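Local atomic coordinates of Amy13K (PDB entry 6B3P), a protein that binds starch-type glucans such as maltoheptaose through family 26 carbohydrate-binding modules of a surface-anchored alpha-amylase from a human gut bacterium. Residues Y18-T23 against S58-D63. Numbering follows the deposited sequence.
Sequences YIYKET and SLILND. With GLC (alpha-D-glucopyranose), chain C; GLC (alpha-D-glucopyranose), chain B; GLC (alpha-D-glucopyranose), chain D; FMT (formic acid), chain V.
Two hydrogen bonds grip Tyr-20 O. Ser-58 N gives it one at 3.0 Å, nearly straight and in the carbonyl plane. A water gives the other, and this water also takes a bond from Ser-58 OG and donates to O1 of the bound formic acid. Three more backbone bonds join the antiparallel strands, pairing Tyr-18 with Ile-60 in both directions and Tyr-20 N with Ser-58 O. Between them, Ile-19 and Leu-59 form a non-hydrogen-bonded pair, and their side chains cross obliquely on the face away from Tyr-18, Tyr-20, Ser-58 and Ile-60.

Tyr-20 takes the crowded first torsion (chi1 70°), with CG between the backbone N and the carbonyl carbon. Ser-58 CB packs against one face of its ring in a CH-pi contact, 3.6 Å from the centroid. The chain C glucose lies over the opposite face. Ile-60 CD1 comes within 3.8 Å of Tyr-20 CE2 and also touches this glucose. Tyr-18 points CG anti to its backbone N. Tyr-18 OH and O6 of the chain C glucose share a hydrogen bond of 2.5 Å, with O6 at the edge of the ring, in its plane. An alanine in place of Tyr-20 would probably weaken glycan binding, losing the ring between sugar and Ser-58 and the OH bond to Asp-72.

The two strands form part of the glycan pocket. Strand 57-62 lies between 16-20 and 73-75, strand 33-37 flanks 16-20 on its other side, and strand 2-8 packs against Ile-19 and Leu-59.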
# COMPACT_ATOMS: atom_id res chain seq x y z
N TYR A 18 5.45 -17.23 -2.93
CA TYR A 18 6.21 -17.91 -1.90
C TYR A 18 7.63 -17.35 -1.88
O TYR A 18 8.32 -17.35 -2.90
CB TYR A 18 6.23 -19.42 -2.13
CG TYR A 18 7.03 -20.20 -1.11
CD1 TYR A 18 6.56 -20.36 0.19
CD2 TYR A 18 8.25 -20.77 -1.45
CE1 TYR A 18 7.29 -21.07 1.12
CE2 TYR A 18 8.98 -21.48 -0.52
CZ TYR A 18 8.50 -21.63 0.76
OH TYR A 18 9.23 -22.33 1.69
N ILE A 19 8.05 -16.88 -0.71
CA ILE A 19 9.34 -16.22 -0.56
C ILE A 19 10.15 -16.96 0.50
O ILE A 19 9.61 -17.32 1.55
CB ILE A 19 9.16 -14.74 -0.16
CG1 ILE A 19 8.41 -13.99 -1.26
CG2 ILE A 19 10.51 -14.07 0.12
CD1 ILE A 19 7.90 -12.63 -0.85
N TYR A 20 11.42 -17.20 0.22
CA TYR A 20 12.24 -17.98 1.16
C TYR A 20 13.73 -17.65 1.14
O TYR A 20 14.29 -17.26 0.11
CB TYR A 20 12.05 -19.47 0.89
CG TYR A 20 12.66 -19.97 -0.41
CD1 TYR A 20 13.98 -20.40 -0.46
CD2 TYR A 20 11.90 -20.02 -1.57
CE1 TYR A 20 14.53 -20.87 -1.64
CE2 TYR A 20 12.45 -20.48 -2.76
CZ TYR A 20 13.76 -20.91 -2.79
OH TYR A 20 14.33 -21.37 -3.95
N LYS A 21 14.35 -17.83 2.30
CA LYS A 21 15.80 -17.72 2.46
C LYS A 21 16.25 -18.53 3.67
O LYS A 21 15.86 -18.23 4.80
CB LYS A 21 16.23 -16.26 2.61
CG LYS A 21 17.73 -16.06 2.78
CD LYS A 21 18.52 -16.51 1.54
CE LYS A 21 19.98 -16.11 1.65
NZ LYS A 21 20.82 -16.62 0.52
N GLU A 22 17.08 -19.55 3.44
CA GLU A 22 17.60 -20.41 4.50
C GLU A 22 16.49 -20.91 5.44
O GLU A 22 16.63 -20.85 6.66
CB GLU A 22 18.67 -19.67 5.31
CG GLU A 22 19.89 -19.24 4.49
CD GLU A 22 20.68 -20.41 3.93
OE1 GLU A 22 20.45 -21.55 4.38
OE2 GLU A 22 21.55 -20.19 3.06
N THR A 23 15.41 -21.39 4.84
CA THR A 23 14.24 -21.93 5.56
C THR A 23 13.35 -20.86 6.19
O THR A 23 12.29 -21.18 6.72
CB THR A 23 14.64 -22.92 6.68
OG1 THR A 23 15.20 -22.20 7.79
CG2 THR A 23 15.63 -23.96 6.17
N SER A 58 14.51 -15.67 -2.42
CA SER A 58 14.03 -16.29 -3.64
C SER A 58 12.52 -16.19 -3.68
O SER A 58 11.86 -16.25 -2.65
CB SER A 58 14.46 -17.76 -3.70
OG SER A 58 15.87 -17.86 -3.78
N LEU A 59 11.98 -16.04 -4.89
CA LEU A 59 10.54 -15.94 -5.10
C LEU A 59 10.05 -17.07 -6.00
O LEU A 59 10.64 -17.34 -7.04
CB LEU A 59 10.18 -14.58 -5.72
CG LEU A 59 8.78 -14.44 -6.32
CD1 LEU A 59 7.71 -14.43 -5.23
CD2 LEU A 59 8.68 -13.20 -7.19
N ILE A 60 8.97 -17.72 -5.58
CA ILE A 60 8.27 -18.68 -6.43
C ILE A 60 6.82 -18.25 -6.56
O ILE A 60 6.05 -18.28 -5.60
CB ILE A 60 8.34 -20.11 -5.87
CG1 ILE A 60 9.78 -20.62 -5.89
CG2 ILE A 60 7.45 -21.05 -6.69
CD1 ILE A 60 9.98 -21.95 -5.20
N LEU A 61 6.45 -17.83 -7.77
CA LEU A 61 5.06 -17.53 -8.10
C LEU A 61 4.35 -18.85 -8.42
O LEU A 61 4.90 -19.71 -9.10
CB LEU A 61 4.98 -16.55 -9.27
CG LEU A 61 5.55 -15.16 -8.98
CD1 LEU A 61 5.81 -14.40 -10.28
CD2 LEU A 61 4.60 -14.37 -8.09
N ASN A 62 3.12 -18.99 -7.93
CA ASN A 62 2.40 -20.26 -8.02
C ASN A 62 0.89 -20.02 -8.06
O ASN A 62 0.43 -18.90 -7.86
CB ASN A 62 2.77 -21.16 -6.85
CG ASN A 62 2.41 -20.56 -5.50
OD1 ASN A 62 1.23 -20.40 -5.19
ND2 ASN A 62 3.42 -20.23 -4.70
N ASP A 63 0.11 -21.08 -8.32
CA ASP A 63 -1.34 -20.95 -8.37
C ASP A 63 -1.98 -21.29 -7.02
O ASP A 63 -3.04 -21.92 -6.96
CB ASP A 63 -1.93 -21.83 -9.48
CG ASP A 63 -1.61 -23.31 -9.31
OD1 ASP A 63 -0.98 -23.69 -8.31
OD2 ASP A 63 -2.02 -24.09 -10.20
C1 GLC C . 10.88 -24.44 -2.44
C2 GLC C . 12.01 -24.66 -3.41
C3 GLC C . 13.21 -25.31 -2.74
C4 GLC C . 13.57 -24.58 -1.46
C5 GLC C . 12.34 -24.38 -0.59
C6 GLC C . 12.60 -23.60 0.70
O2 GLC C . 11.52 -25.41 -4.46
O3 GLC C . 14.29 -25.37 -3.62
O4 GLC C . 14.57 -25.33 -0.80
O5 GLC C . 11.36 -23.72 -1.33
O6 GLC C . 11.47 -23.46 1.52
C1 GLC B . 15.89 -24.84 -0.96
C2 GLC B . 16.84 -25.99 -1.16
C3 GLC B . 17.06 -26.74 0.14
C4 GLC B . 17.47 -25.81 1.26
C5 GLC B . 16.48 -24.66 1.34
C6 GLC B . 16.89 -23.59 2.33
O2 GLC B . 16.38 -26.85 -2.15
O3 GLC B . 18.02 -27.73 -0.07
O4 GLC B . 17.66 -26.50 2.50
O5 GLC B . 16.37 -24.03 0.09
O6 GLC B . 16.12 -22.44 2.16
C1 GLC D . 6.37 -27.12 -2.20
C2 GLC D . 6.84 -26.50 -3.49
C3 GLC D . 8.36 -26.38 -3.46
C4 GLC D . 8.83 -25.66 -2.21
C5 GLC D . 8.23 -26.30 -0.98
C6 GLC D . 8.66 -25.52 0.25
O2 GLC D . 6.38 -27.23 -4.61
O3 GLC D . 8.83 -25.70 -4.58
O4 GLC D . 10.24 -25.68 -2.15
O5 GLC D . 6.85 -26.34 -1.12
O6 GLC D . 8.03 -25.92 1.43
C FMT V . 17.74 -20.84 0.06
O1 FMT V . 17.41 -19.80 0.58
O2 FMT V . 18.77 -21.41 0.37
O HOH W 1 16.71 -18.02 -1.21